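Side-chain contacts in collagen adhesin (Staphylococcus aureus, PDB 2F68), which binds collagen at the staphylococcal surface, probably by closing its two domains around the triple helix in a 'collagen hug': residues A[232-235]-A[236-239]; A[172-175]-A[176-180]; A[220-223]-A[224-228]. All blocks are in the same frame, centred on the assembly; numbering follows the deposited sequence.

All three interactions lie in the collagen binding domain, each a local turn or helix end. Interaction 2 comes first in the chain, where strand 166-173 of the five-stranded sheet runs out towards strand 184-190 of the six-stranded one. Interaction 3 forms the end of helix 218-225, and interaction 1 the hairpin tip that follows strand 230-234, so helix and hairpin are neighbours in sequence, their centres about 19 Å apart. Interaction 2 touches neither: its centre is about 18 Å from that of interaction 3 and about 25 Å from that of interaction 1, with nearest atoms about 8 and 11 Å away. No collagen is present in the coordinates.

Interaction 1 of 3, residues A[232-235]-A[236-239]; sequences TVDN and TKNT
The carboxylate of D234 reaches over the hairpin turn and takes the backbone N-H of K237, with OD1 3.0 Å from K237 N. The donor approaches from above the carboxylate plane, 36° out of it. CG of D234 stands anti to its own nitrogen (chi1 -162°), which swings the acid forward over the turn instead of back along the strand. There it also lies against the start of the lysine side chain, OD1 being 3.5 Å from K237 CB. The lysine then bends at its last two torsions, and its NZ stays 6.6 Å from D234 OD2, too far for an ion pair; any attraction between the charges would be weak.

Behind the acid, the same residue closes the hairpin through its backbone. D234 N binds T239 O at 3.0 Å, and T239 N returns to D234 O at 3.2 Å, making an antiparallel hydrogen-bonded pair. Both side chains project from one face of the sheet, where T239 OG1 packs 3.4 Å from D234 CB. N238 and T239 together face D234, a G1 beta bulge. N235, T236 and K237 follow helical backbone angles, and N238 then takes a left-handed conformation (phi 55°) that turns the chain back into the next strand.

Two asparagines of the tip fasten it to the neighbouring chain. N235 gives its ND2 to L196 O, while the amide of N238 bonds to L196 N through OD1 and to Q195 OE1 through ND2. The hairpin of strands 230-234 and 239-244 is thereby tied to the start of strand 194-207, in the other sheet of the domain. V233 packs on L196 and L198 of that strand, and T239 touches Q189 on strand 184-190, the next neighbour of 239-244.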
loop_
_atom_site.group_PDB
_atom_site.type_symbol
_atom_site.label_atom_id
_atom_site.label_comp_id
_atom_site.label_asym_id
_atom_site.label_seq_id
_atom_site.Cartn_x
_atom_site.Cartn_y
_atom_site.Cartn_z
ATOM N N THR A 232 9.746 4.812 -24.239
ATOM C CA THR A 232 10.717 3.732 -24.398
ATOM C C THR A 232 10.838 2.938 -23.101
ATOM O O THR A 232 11.168 3.492 -22.050
ATOM C CB THR A 232 12.108 4.267 -24.817
ATOM O OG1 THR A 232 11.961 5.218 -25.879
ATOM C CG2 THR A 232 13.010 3.130 -25.284
ATOM N N VAL A 233 10.560 1.639 -23.185
ATOM C CA VAL A 233 10.607 0.761 -22.019
ATOM C C VAL A 233 11.627 -0.360 -22.210
ATOM O O VAL A 233 11.528 -1.154 -23.149
ATOM C CB VAL A 233 9.212 0.157 -21.689
ATOM C CG1 VAL A 233 9.301 -0.790 -20.499
ATOM C CG2 VAL A 233 8.194 1.259 -21.412
ATOM N N ASP A 234 12.611 -0.403 -21.316
ATOM C CA ASP A 234 13.564 -1.504 -21.256
ATOM C C ASP A 234 13.211 -2.373 -20.051
ATOM O O ASP A 234 13.535 -2.034 -18.910
ATOM C CB ASP A 234 15.000 -0.973 -21.155
ATOM C CG ASP A 234 16.044 -2.020 -21.517
ATOM O OD1 ASP A 234 16.076 -3.095 -20.878
ATOM O OD2 ASP A 234 16.846 -1.758 -22.437
ATOM N N ASN A 235 12.533 -3.487 -20.320
ATOM C CA ASN A 235 12.016 -4.376 -19.277
ATOM C C ASN A 235 13.107 -5.066 -18.457
ATOM O O ASN A 235 12.925 -5.323 -17.264
ATOM C CB ASN A 235 11.071 -5.418 -19.887
ATOM C CG ASN A 235 10.253 -6.159 -18.839
ATOM O OD1 ASN A 235 10.325 -7.383 -18.735
ATOM N ND2 ASN A 235 9.473 -5.418 -18.057
ATOM N N THR A 236 14.233 -5.361 -19.104
ATOM C CA THR A 236 15.367 -6.014 -18.449
ATOM C C THR A 236 16.102 -5.050 -17.513
ATOM O O THR A 236 16.484 -5.424 -16.401
ATOM C CB THR A 236 16.357 -6.607 -19.483
ATOM O OG1 THR A 236 15.631 -7.292 -20.511
ATOM C CG2 THR A 236 17.325 -7.582 -18.817
ATOM N N LYS A 237 16.286 -3.811 -17.967
ATOM C CA LYS A 237 16.989 -2.787 -17.191
ATOM C C LYS A 237 16.064 -2.005 -16.254
ATOM O O LYS A 237 16.536 -1.211 -15.434
ATOM C CB LYS A 237 17.737 -1.825 -18.121
ATOM C CG LYS A 237 18.976 -2.425 -18.782
ATOM C CD LYS A 237 19.736 -1.392 -19.614
ATOM C CE LYS A 237 20.582 -0.458 -18.750
ATOM N NZ LYS A 237 21.732 -1.155 -18.105
ATOM N N ASN A 238 14.756 -2.242 -16.380
ATOM C CA ASN A 238 13.724 -1.550 -15.594
ATOM C C ASN A 238 13.793 -0.023 -15.704
ATOM O O ASN A 238 13.817 0.688 -14.696
ATOM C CB ASN A 238 13.745 -2.006 -14.125
ATOM C CG ASN A 238 13.214 -3.416 -13.941
ATOM O OD1 ASN A 238 12.088 -3.727 -14.331
ATOM N ND2 ASN A 238 14.023 -4.275 -13.330
ATOM N N THR A 239 13.826 0.468 -16.941
ATOM C CA THR A 239 13.892 1.904 -17.212
ATOM C C THR A 239 12.797 2.353 -18.175
ATOM O O THR A 239 12.532 1.693 -19.183
ATOM C CB THR A 239 15.269 2.326 -17.782
ATOM O OG1 THR A 239 15.625 1.468 -18.873
ATOM C CG2 THR A 239 16.350 2.256 -16.708
#

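Interaction 2 of 3, residues A[172-175]-A[176-180]; sequences NINN and EKSYV
The carboxamide of N174 lies alongside the backbone of S178 and meets it at two points, OD1 accepting S178 N at 3.0 Å and ND2 donating to S178 O at 3.1 Å. It bridges the open end of a type I beta turn running from N174 to K177, the bend by which the chain leaves strand 166-173. The turn has its own backbone bond, from K177 N to N174 O at 3.2 Å. Both end residues of the turn are left-handed. A chi1 of -163° turns the amide away from the N174 nitrogen, forward to the chain emerging from the turn.

The two bonds to S178 run in opposite senses, one accepted and one donated, which fixes the rotation of the amide. The ND2 bond lies in the carbonyl plane of S178, on a lone pair, whereas S178 N approaches OD1 24° out of plane. ND2 also donates to G249 O, so N174, itself buried, ties the turn to the chain at G249 as well. S178 OG bonds to E280 OE1 and also lies 3.1 Å from N174 OD1, a second acceptor within reach of its proton.

ND2 of N175 donates to V151 O, in the chain leading into strand 154-156, and only weakly to N172 O. At the crest, E176 N donates to a water 2.6 Å away, which makes a weak bond to N174 OD1.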
loop_
_atom_site.group_PDB
_atom_site.type_symbol
_atom_site.label_atom_id
_atom_site.label_comp_id
_atom_site.label_asym_id
_atom_site.label_seq_id
_atom_site.Cartn_x
_atom_site.Cartn_y
_atom_site.Cartn_z
ATOM N N ASN A 172 3.480 12.086 -12.539
ATOM C CA ASN A 172 2.577 13.211 -12.763
ATOM C C ASN A 172 3.276 14.390 -13.441
ATOM O O ASN A 172 3.983 15.164 -12.793
ATOM C CB ASN A 172 1.928 13.642 -11.442
ATOM C CG ASN A 172 1.130 12.526 -10.785
ATOM O OD1 ASN A 172 0.267 11.908 -11.412
ATOM N ND2 ASN A 172 1.411 12.269 -9.513
ATOM N N ILE A 173 3.066 14.514 -14.751
ATOM C CA ILE A 173 3.737 15.526 -15.570
ATOM C C ILE A 173 2.788 16.671 -15.931
ATOM O O ILE A 173 1.635 16.437 -16.301
ATOM C CB ILE A 173 4.323 14.911 -16.872
ATOM C CG1 ILE A 173 5.012 13.571 -16.584
ATOM C CG2 ILE A 173 5.288 15.889 -17.545
ATOM C CD1 ILE A 173 5.263 12.715 -17.816
ATOM N N ASN A 174 3.295 17.901 -15.823
ATOM C CA ASN A 174 2.551 19.129 -16.145
ATOM C C ASN A 174 1.173 19.184 -15.476
ATOM O O ASN A 174 0.138 19.237 -16.146
ATOM C CB ASN A 174 2.452 19.326 -17.668
ATOM C CG ASN A 174 2.060 20.747 -18.058
ATOM O OD1 ASN A 174 2.123 21.675 -17.249
ATOM N ND2 ASN A 174 1.656 20.920 -19.311
ATOM N N ASN A 175 1.185 19.182 -14.146
ATOM C CA ASN A 175 -0.030 19.099 -13.333
ATOM C C ASN A 175 -0.981 20.291 -13.448
ATOM O O ASN A 175 -2.189 20.143 -13.252
ATOM C CB ASN A 175 0.337 18.870 -11.863
ATOM C CG ASN A 175 1.017 17.534 -11.634
ATOM O OD1 ASN A 175 0.437 16.478 -11.884
ATOM N ND2 ASN A 175 2.252 17.576 -11.148
ATOM N N GLU A 176 -0.435 21.462 -13.766
ATOM C CA GLU A 176 -1.228 22.689 -13.862
ATOM C C GLU A 176 -1.616 23.034 -15.302
ATOM O O GLU A 176 -2.207 24.089 -15.553
ATOM C CB GLU A 176 -0.488 23.861 -13.203
ATOM C CG GLU A 176 -0.231 23.692 -11.703
ATOM C CD GLU A 176 -1.508 23.569 -10.883
ATOM O OE1 GLU A 176 -2.436 24.381 -11.085
ATOM O OE2 GLU A 176 -1.578 22.662 -10.028
ATOM N N LYS A 177 -1.289 22.134 -16.232
ATOM C CA LYS A 177 -1.607 22.282 -17.661
ATOM C C LYS A 177 -1.080 23.596 -18.252
ATOM O O LYS A 177 -1.790 24.296 -18.981
ATOM C CB LYS A 177 -3.117 22.133 -17.911
ATOM C CG LYS A 177 -3.711 20.812 -17.442
ATOM C CD LYS A 177 -5.229 20.818 -17.559
ATOM C CE LYS A 177 -5.851 19.593 -16.902
ATOM N NZ LYS A 177 -5.736 19.619 -15.415
ATOM N N SER A 178 0.171 23.917 -17.930
ATOM C CA SER A 178 0.805 25.151 -18.389
ATOM C C SER A 178 1.470 24.976 -19.753
ATOM O O SER A 178 1.816 23.858 -20.146
ATOM C CB SER A 178 1.831 25.639 -17.360
ATOM O OG SER A 178 2.844 24.671 -17.146
ATOM N N TYR A 179 1.639 26.088 -20.466
ATOM C CA TYR A 179 2.329 26.096 -21.755
ATOM C C TYR A 179 3.816 25.813 -21.565
ATOM O O TYR A 179 4.446 26.340 -20.646
ATOM C CB TYR A 179 2.125 27.439 -22.468
ATOM C CG TYR A 179 2.820 27.548 -23.812
ATOM C CD1 TYR A 179 2.202 27.097 -24.979
ATOM C CD2 TYR A 179 4.094 28.108 -23.917
ATOM C CE1 TYR A 179 2.837 27.196 -26.215
ATOM C CE2 TYR A 179 4.737 28.212 -25.147
ATOM C CZ TYR A 179 4.103 27.754 -26.290
ATOM O OH TYR A 179 4.735 27.856 -27.508
ATOM N N VAL A 180 4.366 24.979 -22.444
ATOM C CA VAL A 180 5.775 24.599 -22.374
ATOM C C VAL A 180 6.536 25.044 -23.632
ATOM O O VAL A 180 6.026 24.937 -24.751
ATOM C CB VAL A 180 5.941 23.075 -22.071
ATOM C CG1 VAL A 180 5.620 22.209 -23.292
ATOM C CG2 VAL A 180 7.329 22.772 -21.530
HETATM O O HOH W 1 2.121 21.791 -13.890
#

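Interaction 3 of 3, residues A[220-223]-A[224-228]; sequences TDFE and KAFPG
The ring of F226 leans over one face of F222, its CD2 3.6 Å above that plane and displaced toward the rim. Closest between the rings are F222 CE1 and F226 CE2, 3.6 Å apart. With centroids separated by 4.8 Å and planes inclined at 46°, the pair is oblique. At the edge of the F226 ring, near its plane, sits the carbonyl oxygen of F222, 3.2 Å from CD2. In F222 a chi1 of -175° carries the ring toward the helix end, where it meets that of F226 at a slant.

The same two residues are joined by the backbone, F226 N donating to F222 O at 2.9 Å. This is the last of three successive i to i+4 bonds, after K224 N to T220 O and A225 N to D221 O; F226 leaves helical angles as helix 218-225 ends, and P227 has no N-H to offer E223 O. On the outer side, T220 and K224 run side by side, K224 CG lying 3.3 Å from T220 O.

Past the helix, a water lies 2.8 Å from E223 O, one of more acceptors than it has protons for, and receives a weak bond from G228 N. The extended E223 side chain reaches strand 230-234, OE2 accepting I231 N.

F222 packs on I203 and V205 of strand 194-207, and F226 touches Y213 and meets the ring of Y248. The contact thus divides by chemistry: the inner side is aromatic and aliphatic, pressing the helix on the sheet by exclusion of water, whereas lysine and threonine remain exposed. F222 O has two roles on the inner side: it accepts the N-H of F226 and lies at the slightly positive rim of that ring, probably a small added attraction.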
loop_
_atom_site.group_PDB
_atom_site.type_symbol
_atom_site.label_atom_id
_atom_site.label_comp_id
_atom_site.label_asym_id
_atom_site.label_seq_id
_atom_site.Cartn_x
_atom_site.Cartn_y
_atom_site.Cartn_z
ATOM N N THR A 220 1.095 2.032 -27.663
ATOM C CA THR A 220 0.871 2.151 -29.106
ATOM C C THR A 220 -0.188 3.209 -29.433
ATOM O O THR A 220 -0.021 3.988 -30.372
ATOM C CB THR A 220 0.472 0.791 -29.733
ATOM O OG1 THR A 220 1.308 -0.249 -29.207
ATOM C CG2 THR A 220 0.613 0.826 -31.252
ATOM N N ASP A 221 -1.265 3.234 -28.648
ATOM C CA ASP A 221 -2.350 4.200 -28.835
ATOM C C ASP A 221 -1.945 5.621 -28.440
ATOM O O ASP A 221 -2.459 6.593 -28.998
ATOM C CB ASP A 221 -3.602 3.773 -28.059
ATOM C CG ASP A 221 -4.227 2.496 -28.603
ATOM O OD1 ASP A 221 -4.167 2.263 -29.831
ATOM O OD2 ASP A 221 -4.788 1.723 -27.797
ATOM N N PHE A 222 -1.030 5.731 -27.478
ATOM C CA PHE A 222 -0.514 7.024 -27.029
ATOM C C PHE A 222 0.411 7.649 -28.074
ATOM O O PHE A 222 0.322 8.846 -28.352
ATOM C CB PHE A 222 0.217 6.876 -25.687
ATOM C CG PHE A 222 0.687 8.180 -25.095
ATOM C CD1 PHE A 222 -0.160 8.939 -24.290
ATOM C CD2 PHE A 222 1.977 8.646 -25.334
ATOM C CE1 PHE A 222 0.270 10.145 -23.739
ATOM C CE2 PHE A 222 2.416 9.850 -24.787
ATOM C CZ PHE A 222 1.561 10.600 -23.988
ATOM N N GLU A 223 1.290 6.829 -28.647
ATOM C CA GLU A 223 2.262 7.288 -29.641
ATOM C C GLU A 223 1.620 7.615 -30.992
ATOM O O GLU A 223 2.160 8.408 -31.766
ATOM C CB GLU A 223 3.383 6.258 -29.816
ATOM C CG GLU A 223 4.326 6.151 -28.618
ATOM C CD GLU A 223 5.428 5.117 -28.804
ATOM O OE1 GLU A 223 5.603 4.607 -29.931
ATOM O OE2 GLU A 223 6.127 4.816 -27.813
ATOM N N LYS A 224 0.470 7.000 -31.267
ATOM C CA LYS A 224 -0.286 7.267 -32.491
ATOM C C LYS A 224 -1.109 8.551 -32.384
ATOM O O LYS A 224 -1.173 9.332 -33.336
ATOM C CB LYS A 224 -1.193 6.085 -32.843
ATOM C CG LYS A 224 -0.476 4.927 -33.521
ATOM C CD LYS A 224 -1.436 3.785 -33.823
ATOM C CE LYS A 224 -0.727 2.616 -34.494
ATOM N NZ LYS A 224 -0.293 2.928 -35.886
ATOM N N ALA A 225 -1.736 8.758 -31.226
ATOM C CA ALA A 225 -2.531 9.959 -30.968
ATOM C C ALA A 225 -1.646 11.190 -30.780
ATOM O O ALA A 225 -2.046 12.307 -31.115
ATOM C CB ALA A 225 -3.425 9.755 -29.756
ATOM N N PHE A 226 -0.449 10.973 -30.242
ATOM C CA PHE A 226 0.542 12.031 -30.083
ATOM C C PHE A 226 1.801 11.691 -30.889
ATOM O O PHE A 226 2.696 11.012 -30.380
ATOM C CB PHE A 226 0.889 12.240 -28.603
ATOM C CG PHE A 226 -0.306 12.501 -27.722
ATOM C CD1 PHE A 226 -0.872 13.769 -27.650
ATOM C CD2 PHE A 226 -0.854 11.479 -26.953
ATOM C CE1 PHE A 226 -1.973 14.014 -26.834
ATOM C CE2 PHE A 226 -1.956 11.714 -26.134
ATOM C CZ PHE A 226 -2.517 12.985 -26.074
ATOM N N PRO A 227 1.862 12.143 -32.159
ATOM C CA PRO A 227 3.044 11.906 -32.993
ATOM C C PRO A 227 4.272 12.653 -32.474
ATOM O O PRO A 227 4.194 13.843 -32.162
ATOM C CB PRO A 227 2.622 12.438 -34.368
ATOM C CG PRO A 227 1.531 13.404 -34.093
ATOM C CD PRO A 227 0.815 12.886 -32.884
ATOM N N GLY A 228 5.393 11.942 -32.378
ATOM C CA GLY A 228 6.617 12.495 -31.804
ATOM C C GLY A 228 6.879 11.973 -30.403
ATOM O O GLY A 228 8.024 11.949 -29.947
HETATM O O HOH W 2 4.795 9.209 -31.645
#